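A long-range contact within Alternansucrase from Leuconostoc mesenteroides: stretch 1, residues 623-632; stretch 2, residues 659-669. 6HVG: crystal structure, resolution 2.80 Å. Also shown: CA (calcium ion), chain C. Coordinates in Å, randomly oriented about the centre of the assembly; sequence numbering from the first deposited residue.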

# COMPACT_ATOMS: atom_id res chain seq x y z
N VAL A 623 -14.09 -2.96 -8.09
CA VAL A 623 -14.62 -4.08 -8.86
C VAL A 623 -13.74 -5.32 -8.78
O VAL A 623 -14.23 -6.44 -8.61
CB VAL A 623 -14.81 -3.67 -10.33
CG1 VAL A 623 -15.12 -4.86 -11.24
CG2 VAL A 623 -15.93 -2.64 -10.45
N ASP A 624 -12.43 -5.13 -8.90
CA ASP A 624 -11.50 -6.24 -8.92
C ASP A 624 -11.24 -6.86 -7.55
O ASP A 624 -10.59 -7.90 -7.45
CB ASP A 624 -10.21 -5.78 -9.58
CG ASP A 624 -10.39 -5.45 -11.08
OD1 ASP A 624 -11.38 -5.93 -11.69
OD2 ASP A 624 -9.52 -4.74 -11.65
N ASN A 625 -11.75 -6.23 -6.49
CA ASN A 625 -11.55 -6.71 -5.12
C ASN A 625 -12.77 -7.41 -4.50
O ASN A 625 -12.79 -7.64 -3.29
CB ASN A 625 -11.17 -5.53 -4.25
CG ASN A 625 -10.19 -4.63 -4.92
OD1 ASN A 625 -10.58 -3.71 -5.64
ND2 ASN A 625 -8.91 -4.84 -4.64
N VAL A 626 -13.77 -7.73 -5.33
CA VAL A 626 -15.01 -8.37 -4.91
C VAL A 626 -15.45 -9.44 -5.92
O VAL A 626 -14.81 -9.63 -6.95
CB VAL A 626 -16.15 -7.35 -4.76
CG1 VAL A 626 -15.77 -6.25 -3.78
CG2 VAL A 626 -16.58 -6.76 -6.11
N ASP A 627 -16.51 -10.16 -5.58
CA ASP A 627 -17.07 -11.21 -6.45
C ASP A 627 -17.84 -10.58 -7.61
O ASP A 627 -18.79 -9.81 -7.41
CB ASP A 627 -17.99 -12.16 -5.65
CG ASP A 627 -18.35 -13.43 -6.41
OD1 ASP A 627 -18.75 -13.37 -7.59
OD2 ASP A 627 -18.25 -14.50 -5.81
N ALA A 628 -17.42 -10.90 -8.82
CA ALA A 628 -17.94 -10.24 -10.01
C ALA A 628 -19.44 -10.49 -10.28
O ALA A 628 -20.04 -9.84 -11.13
CB ALA A 628 -17.11 -10.64 -11.21
N ASP A 629 -20.05 -11.43 -9.56
CA ASP A 629 -21.50 -11.60 -9.59
C ASP A 629 -22.25 -10.31 -9.31
O ASP A 629 -23.34 -10.10 -9.83
CB ASP A 629 -21.95 -12.63 -8.56
CG ASP A 629 -21.64 -14.07 -8.96
OD1 ASP A 629 -21.43 -14.35 -10.17
OD2 ASP A 629 -21.65 -14.92 -8.04
N LEU A 630 -21.67 -9.44 -8.50
CA LEU A 630 -22.32 -8.19 -8.15
C LEU A 630 -22.62 -7.33 -9.36
O LEU A 630 -23.56 -6.54 -9.34
CB LEU A 630 -21.48 -7.39 -7.14
CG LEU A 630 -21.34 -7.98 -5.73
CD1 LEU A 630 -20.61 -6.99 -4.83
CD2 LEU A 630 -22.68 -8.36 -5.14
N LEU A 631 -21.82 -7.45 -10.41
CA LEU A 631 -22.05 -6.67 -11.61
C LEU A 631 -23.33 -7.13 -12.30
O LEU A 631 -24.13 -6.30 -12.76
CB LEU A 631 -20.87 -6.77 -12.58
CG LEU A 631 -19.48 -6.38 -12.07
CD1 LEU A 631 -18.48 -6.34 -13.20
CD2 LEU A 631 -19.50 -5.03 -11.38
N LYS A 632 -23.51 -8.45 -12.36
CA LYS A 632 -24.70 -9.07 -12.95
C LYS A 632 -25.94 -8.76 -12.12
O LYS A 632 -26.99 -8.43 -12.69
CB LYS A 632 -24.53 -10.58 -13.03
CG LYS A 632 -25.49 -11.26 -13.97
CD LYS A 632 -25.73 -12.70 -13.58
CE LYS A 632 -26.42 -13.47 -14.70
NZ LYS A 632 -27.74 -12.89 -15.11
N GLU A 659 -15.43 1.18 -11.39
CA GLU A 659 -14.00 1.30 -11.06
C GLU A 659 -13.38 -0.07 -11.33
O GLU A 659 -13.35 -0.92 -10.43
CB GLU A 659 -13.80 1.68 -9.60
CG GLU A 659 -12.39 2.14 -9.25
CD GLU A 659 -11.96 1.85 -7.79
OE1 GLU A 659 -12.79 1.47 -6.94
OE2 GLU A 659 -10.76 2.00 -7.47
N ASP A 660 -12.93 -0.30 -12.57
CA ASP A 660 -12.43 -1.59 -13.03
C ASP A 660 -11.02 -1.47 -13.62
O ASP A 660 -10.86 -1.27 -14.81
CB ASP A 660 -13.40 -2.20 -14.03
CG ASP A 660 -13.51 -1.39 -15.33
OD1 ASP A 660 -13.38 -0.13 -15.29
OD2 ASP A 660 -13.75 -2.03 -16.40
N TRP A 661 -10.00 -1.61 -12.77
CA TRP A 661 -8.64 -1.26 -13.15
C TRP A 661 -7.94 -2.28 -14.05
O TRP A 661 -7.07 -1.89 -14.82
CB TRP A 661 -7.79 -1.02 -11.91
CG TRP A 661 -8.14 0.17 -11.12
CD1 TRP A 661 -8.78 0.19 -9.93
CD2 TRP A 661 -7.86 1.54 -11.44
NE1 TRP A 661 -8.93 1.49 -9.47
CE2 TRP A 661 -8.36 2.34 -10.39
CE3 TRP A 661 -7.24 2.16 -12.52
CZ2 TRP A 661 -8.26 3.72 -10.39
CZ3 TRP A 661 -7.13 3.54 -12.50
CH2 TRP A 661 -7.64 4.30 -11.45
N ASN A 662 -8.32 -3.56 -13.98
CA ASN A 662 -7.60 -4.58 -14.76
C ASN A 662 -7.72 -4.31 -16.25
O ASN A 662 -8.79 -3.99 -16.74
CB ASN A 662 -8.12 -5.99 -14.47
CG ASN A 662 -7.21 -7.07 -15.04
OD1 ASN A 662 -7.17 -7.31 -16.24
ND2 ASN A 662 -6.47 -7.73 -14.17
N GLY A 663 -6.61 -4.47 -16.95
CA GLY A 663 -6.52 -4.18 -18.37
C GLY A 663 -7.38 -5.08 -19.22
O GLY A 663 -7.60 -4.75 -20.38
N LYS A 664 -7.86 -6.20 -18.68
CA LYS A 664 -8.76 -7.09 -19.41
C LYS A 664 -10.25 -6.94 -19.00
O LYS A 664 -11.10 -7.67 -19.53
CB LYS A 664 -8.33 -8.54 -19.21
CG LYS A 664 -7.16 -8.99 -20.08
CD LYS A 664 -6.72 -10.42 -19.75
CE LYS A 664 -7.89 -11.42 -19.87
NZ LYS A 664 -7.55 -12.87 -19.72
N ASP A 665 -10.57 -6.01 -18.10
CA ASP A 665 -11.94 -5.77 -17.68
C ASP A 665 -12.84 -5.17 -18.80
O ASP A 665 -13.99 -5.54 -18.95
CB ASP A 665 -11.98 -4.84 -16.45
CG ASP A 665 -11.66 -5.56 -15.14
OD1 ASP A 665 -11.54 -6.79 -15.16
OD2 ASP A 665 -11.56 -4.87 -14.08
N PRO A 666 -12.32 -4.22 -19.58
CA PRO A 666 -13.13 -3.69 -20.68
C PRO A 666 -13.78 -4.75 -21.54
O PRO A 666 -14.95 -4.65 -21.83
CB PRO A 666 -12.11 -2.91 -21.50
CG PRO A 666 -11.20 -2.37 -20.47
CD PRO A 666 -11.05 -3.49 -19.46
N GLN A 667 -13.03 -5.78 -21.91
CA GLN A 667 -13.52 -6.82 -22.81
C GLN A 667 -14.49 -7.75 -22.11
O GLN A 667 -15.46 -8.18 -22.71
CB GLN A 667 -12.35 -7.63 -23.39
CG GLN A 667 -11.44 -6.88 -24.37
CD GLN A 667 -10.58 -5.78 -23.72
OE1 GLN A 667 -10.18 -5.87 -22.55
NE2 GLN A 667 -10.35 -4.69 -24.47
N TYR A 668 -14.25 -8.03 -20.82
CA TYR A 668 -15.23 -8.74 -20.01
C TYR A 668 -16.56 -7.99 -19.99
O TYR A 668 -17.59 -8.54 -20.30
CB TYR A 668 -14.74 -8.92 -18.57
CG TYR A 668 -15.75 -9.60 -17.67
CD1 TYR A 668 -16.73 -8.86 -17.01
CD2 TYR A 668 -15.74 -10.97 -17.50
CE1 TYR A 668 -17.68 -9.49 -16.22
CE2 TYR A 668 -16.67 -11.59 -16.70
CZ TYR A 668 -17.63 -10.87 -16.06
OH TYR A 668 -18.55 -11.53 -15.28
N VAL A 669 -16.51 -6.71 -19.62
CA VAL A 669 -17.72 -5.91 -19.46
C VAL A 669 -18.53 -5.91 -20.76
O VAL A 669 -19.76 -6.01 -20.74
CB VAL A 669 -17.37 -4.47 -19.02
CG1 VAL A 669 -18.60 -3.55 -19.10
CG2 VAL A 669 -16.78 -4.44 -17.61
CA CA C . -13.01 -8.19 -1.08
O HOH W 1 -20.40 -10.55 -13.98
O HOH W 2 -15.32 -7.98 -0.61

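Glu659 opens the contact with its backbone: its O accepts a hydrogen bond from Val623 N at 3.2 Å, and the same oxygen lies 3.1 Å from Val623 CG2, so one carbonyl meets both main chain and side chain. One carboxylate oxygen serves its own stretch, with Trp661 NE1 donating to Glu659 OE2 at 2.8 Å. The nearest CA atoms are those of Asp660 and Val623, 5.3 Å apart; the valine packs against this backbone, Val623 CB to Asp660 CA being 4.2 Å, while the Asp660 carboxylate leads away to partners elsewhere in the structure.

Asn662 works twice. Its N donates to Asp624 OD2 at 2.9 Å, and its own OD1 accepts from Lys664 N at 2.8 Å, a capping bond at the type I turn that leads into the helix. Asp624 thus holds the backbone just ahead of that helix. Asp665, in the first helical turn, brings OD2 to 2.6 Å from Asp624 OD1, a separation that two charged carboxylates would resist, so one acid probably holds a proton, though which is open.

One turn on, Tyr668 supplies the apolar end: its CE1 lies 4.4 Å from Leu631 CD1, which approaches the ring obliquely. The hydroxyl reaches stretch 1 through a water, 2.5 Å from Tyr668 OH to water 1, which donates to Ala628 O at 3.0 Å.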